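Local coordinates for protein cytochrome C3 (Desulfovibrio desulfuricans, PDB 1UP9) that carries four covalently attached heme c groups and probably serves as an electron carrier, at residues L80-S84 / D96-C100. Residues are numbered along the deposited sequence; the frame is centred on the assembly and turned at random.
Sequences LACHS and DLTGC. With HEC (heme c), chain D.
Helix 79-89 meets helix 94-98 where the CA atoms of His83 and Leu97 come within 6.0 Å of each other; Leu80, one turn before His83, faces Thr98, with CA atoms 6.4 Å apart. The first helix carries the Cys-His end of a CXXCH heme c attachment motif in this class III tetraheme cytochrome. Two bonds define that role: Cys82 SG is joined to CAC of the porphyrin in a thioether, and His83 NE2 lies 2.0 Å from the heme iron, whose other axial ligand is His25. The contact engages the other nitrogen of the same imidazole. His83 ND1 donates to Leu97 O at 2.8 Å, with an N-H...O angle of 157°; the donor sits in the carbonyl plane on a lone pair, and the oxygen lies close to the ring plane. Held at both nitrogens, the ring has little freedom to turn, and the bond to a carbonyl would be expected to strengthen its electron donation to iron. The two methyls of Leu97 lie over one ring face, CD1 above its centre, 4.2 Å from the ring plane, while CD2 also touches the root of a heme propionate, 3.7 Å from HEC CAA. Just beyond, Cys100 is linked to a second heme, so the contact lies between two heme sites. The hydroxyl of Thr98 bonds back to Lys94 O. Apolar packing continues alongside: Leu80 CD1 rests 3.9 Å from Thr98 CA, and Thr98 CG2, anti to its own carbonyl carbon, is directed at His83 CB, 4.0 Å away.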
ATOM      1  N   LEU A  80      -2.828   5.044  -2.232  1.00 14.94           N
ATOM      2  CA  LEU A  80      -3.225   6.424  -2.555  1.00 16.01           C
ATOM      3  C   LEU A  80      -4.709   6.511  -2.847  1.00 16.56           C
ATOM      4  O   LEU A  80      -5.290   7.581  -2.613  1.00 16.72           O
ATOM      5  CB  LEU A  80      -2.412   6.967  -3.742  1.00 16.51           C
ATOM      6  CG  LEU A  80      -1.087   7.607  -3.419  1.00 17.50           C
ATOM      7  CD1 LEU A  80      -1.332   8.957  -2.740  1.00 26.88           C
ATOM      8  CD2 LEU A  80      -0.251   6.747  -2.511  1.00 20.55           C
ATOM      9  N   ALA A  81      -5.352   5.429  -3.335  1.00 16.33           N
ATOM     10  CA  ALA A  81      -6.811   5.504  -3.563  1.00 16.86           C
ATOM     11  C   ALA A  81      -7.530   5.703  -2.263  1.00 16.52           C
ATOM     12  O   ALA A  81      -8.389   6.564  -2.095  1.00 16.35           O
ATOM     13  CB  ALA A  81      -7.279   4.227  -4.229  1.00 19.72           C
ATOM     14  N   CYS A  82      -7.197   4.884  -1.257  1.00 15.08           N
ATOM     15  CA  CYS A  82      -7.904   5.067   0.014  1.00 14.54           C
ATOM     16  C   CYS A  82      -7.494   6.345   0.680  1.00 14.11           C
ATOM     17  O   CYS A  82      -8.348   7.088   1.172  1.00 14.33           O
ATOM     18  CB  CYS A  82      -7.619   3.877   0.971  1.00 15.36           C
ATOM     19  SG  CYS A  82      -8.555   4.154   2.506  1.00 15.05           S
ATOM     20  N   HIS A  83      -6.204   6.704   0.686  1.00 14.22           N
ATOM     21  CA  HIS A  83      -5.822   7.964   1.328  1.00 13.70           C
ATOM     22  C   HIS A  83      -6.497   9.161   0.666  1.00 13.75           C
ATOM     23  O   HIS A  83      -6.804  10.113   1.396  1.00 14.61           O
ATOM     24  CB  HIS A  83      -4.283   8.102   1.294  1.00 13.87           C
ATOM     25  CG  HIS A  83      -3.632   7.227   2.316  1.00 13.22           C
ATOM     26  ND1 HIS A  83      -2.277   7.412   2.556  1.00 13.88           N
ATOM     27  CD2 HIS A  83      -4.071   6.265   3.161  1.00 13.50           C
ATOM     28  CE1 HIS A  83      -1.912   6.567   3.499  1.00 12.66           C
ATOM     29  NE2 HIS A  83      -2.960   5.838   3.900  1.00 12.69           N
ATOM     30  N   SER A  84      -6.733   9.103  -0.654  1.00 14.07           N
ATOM     31  CA  SER A  84      -7.418  10.240  -1.264  1.00 15.43           C
ATOM     32  C   SER A  84      -8.803  10.451  -0.668  1.00 15.74           C
ATOM     33  O   SER A  84      -9.283  11.576  -0.458  1.00 15.59           O
ATOM     34  CB  SER A  84      -7.471  10.003  -2.787  0.51 16.28           C
ATOM     35  OG  SER A  84      -6.127  10.014  -3.295  0.51 16.77           O
ATOM     36  N   ASP A  96       0.341  14.751   4.737  1.00 15.15           N
ATOM     37  CA  ASP A  96       0.798  13.584   5.464  1.00 14.60           C
ATOM     38  C   ASP A  96       0.513  12.273   4.720  1.00 13.71           C
ATOM     39  O   ASP A  96       1.319  11.352   4.701  1.00 13.76           O
ATOM     40  CB  ASP A  96       0.087  13.460   6.822  1.00 15.33           C
ATOM     41  CG  ASP A  96       0.662  14.339   7.902  1.00 19.17           C
ATOM     42  OD1 ASP A  96       1.743  14.933   7.737  1.00 21.28           O
ATOM     43  OD2 ASP A  96       0.016  14.509   8.956  1.00 28.91           O
ATOM     44  N   LEU A  97      -0.691  12.179   4.119  1.00 13.74           N
ATOM     45  CA  LEU A  97      -1.124  10.908   3.538  1.00 13.87           C
ATOM     46  C   LEU A  97      -1.024  10.814   2.017  1.00 13.76           C
ATOM     47  O   LEU A  97      -1.153   9.715   1.444  1.00 14.21           O
ATOM     48  CB  LEU A  97      -2.589  10.613   3.915  1.00 15.32           C
ATOM     49  CG  LEU A  97      -2.902  10.473   5.410  1.00 18.99           C
ATOM     50  CD1 LEU A  97      -4.325   9.916   5.552  1.00 18.33           C
ATOM     51  CD2 LEU A  97      -1.889   9.716   6.196  1.00 21.95           C
ATOM     52  N   THR A  98      -0.819  11.947   1.332  1.00 14.27           N
ATOM     53  CA  THR A  98      -0.774  11.863  -0.130  1.00 14.12           C
ATOM     54  C   THR A  98       0.415  12.616  -0.693  1.00 15.23           C
ATOM     55  O   THR A  98       0.615  12.547  -1.925  1.00 16.26           O
ATOM     56  CB  THR A  98      -2.059  12.382  -0.814  1.00 15.22           C
ATOM     57  OG1 THR A  98      -2.245  13.807  -0.614  1.00 16.77           O
ATOM     58  CG2 THR A  98      -3.292  11.633  -0.298  1.00 15.47           C
ATOM     59  N   GLY A  99       1.208  13.351   0.096  1.00 15.17           N
ATOM     60  CA  GLY A  99       2.301  14.085  -0.527  1.00 16.89           C
ATOM     61  C   GLY A  99       3.433  13.198  -1.010  1.00 16.68           C
ATOM     62  O   GLY A  99       3.789  12.179  -0.399  1.00 17.01           O
ATOM     63  N   CYS A 100       4.062  13.656  -2.091  1.00 17.38           N
ATOM     64  CA  CYS A 100       5.195  12.925  -2.652  1.00 18.86           C
ATOM     65  C   CYS A 100       6.480  13.270  -1.904  1.00 19.05           C
ATOM     66  O   CYS A 100       7.407  12.497  -2.063  1.00 19.70           O
ATOM     67  CB  CYS A 100       5.376  13.230  -4.165  1.00 19.02           C
ATOM     68  SG  CYS A 100       3.829  13.136  -5.111  1.00 18.61           S
TER
HETATM   69 FE   HEC D 203      -2.902   4.329   5.225  1.00 13.54          FE
HETATM   70  CHA HEC D 203      -2.649   6.467   7.870  1.00 14.54           C
HETATM   71  CHB HEC D 203       0.542   4.342   4.869  1.00 14.79           C
HETATM   72  CHC HEC D 203      -3.109   2.002   2.732  1.00 13.45           C
HETATM   73  CHD HEC D 203      -6.316   4.354   5.528  1.00 13.52           C
HETATM   74  NA  HEC D 203      -1.406   5.247   6.133  1.00 13.71           N
HETATM   75  C1A HEC D 203      -1.486   6.090   7.224  1.00 14.38           C
HETATM   76  C2A HEC D 203      -0.167   6.591   7.566  1.00 15.20           C
HETATM   77  C3A HEC D 203       0.719   5.997   6.765  1.00 13.72           C
HETATM   78  C4A HEC D 203      -0.029   5.132   5.868  1.00 13.53           C
HETATM   79  CMA HEC D 203       2.238   6.178   6.719  1.00 16.28           C
HETATM   80  CAA HEC D 203       0.063   7.714   8.602  1.00 19.22           C
HETATM   81  CBA HEC D 203       0.441   7.135   9.985  1.00 21.02           C
HETATM   82  CGA HEC D 203       0.904   8.284  10.884  1.00 29.02           C
HETATM   83  O1A HEC D 203       0.093   8.637  11.745  1.00 46.82           O
HETATM   84  O2A HEC D 203       2.026   8.756  10.669  1.00 28.36           O
HETATM   85  NB  HEC D 203      -1.576   3.382   4.089  1.00 12.67           N
HETATM   86  C1B HEC D 203      -0.184   3.542   4.004  1.00 12.98           C
HETATM   87  C2B HEC D 203       0.371   2.743   2.926  1.00 14.22           C
HETATM   88  C3B HEC D 203      -0.666   2.072   2.384  1.00 13.62           C
HETATM   89  C4B HEC D 203      -1.866   2.489   3.083  1.00 12.56           C
HETATM   90  CMB HEC D 203       1.858   2.754   2.545  1.00 14.94           C
HETATM   91  CAB HEC D 203      -0.735   1.095   1.228  1.00 15.58           C
HETATM   92  CBB HEC D 203       0.219  -0.128   1.462  1.00 16.34           C
HETATM   93  NC  HEC D 203      -4.395   3.409   4.299  1.00 13.59           N
HETATM   94  C1C HEC D 203      -4.295   2.486   3.286  1.00 13.59           C
HETATM   95  C2C HEC D 203      -5.613   2.060   2.851  1.00 14.09           C
HETATM   96  C3C HEC D 203      -6.525   2.735   3.603  1.00 14.22           C
HETATM   97  C4C HEC D 203      -5.748   3.561   4.532  1.00 13.26           C
HETATM   98  CMC HEC D 203      -5.809   1.064   1.695  1.00 16.14           C
HETATM   99  CAC HEC D 203      -8.049   2.756   3.568  1.00 14.81           C
HETATM  100  CBC HEC D 203      -8.743   1.482   3.113  1.00 16.94           C
HETATM  101  ND  HEC D 203      -4.207   5.256   6.398  1.00 12.79           N
HETATM  102  C1D HEC D 203      -5.588   5.103   6.428  1.00 13.10           C
HETATM  103  C2D HEC D 203      -6.157   5.830   7.525  1.00 13.70           C
HETATM  104  C3D HEC D 203      -5.136   6.409   8.173  1.00 14.06           C
HETATM  105  C4D HEC D 203      -3.914   6.062   7.510  1.00 13.28           C
HETATM  106  CMD HEC D 203      -7.655   5.830   7.872  1.00 17.63           C
HETATM  107  CAD HEC D 203      -5.264   7.225   9.458  1.00 16.55           C
HETATM  108  CBD HEC D 203      -5.728   8.657   9.105  1.00 18.61           C
HETATM  109  CGD HEC D 203      -6.167   9.379  10.375  1.00 18.25           C
HETATM  110  O1D HEC D 203      -5.271   9.563  11.217  1.00 23.85           O
HETATM  111  O2D HEC D 203      -7.369   9.706  10.471  1.00 22.68           O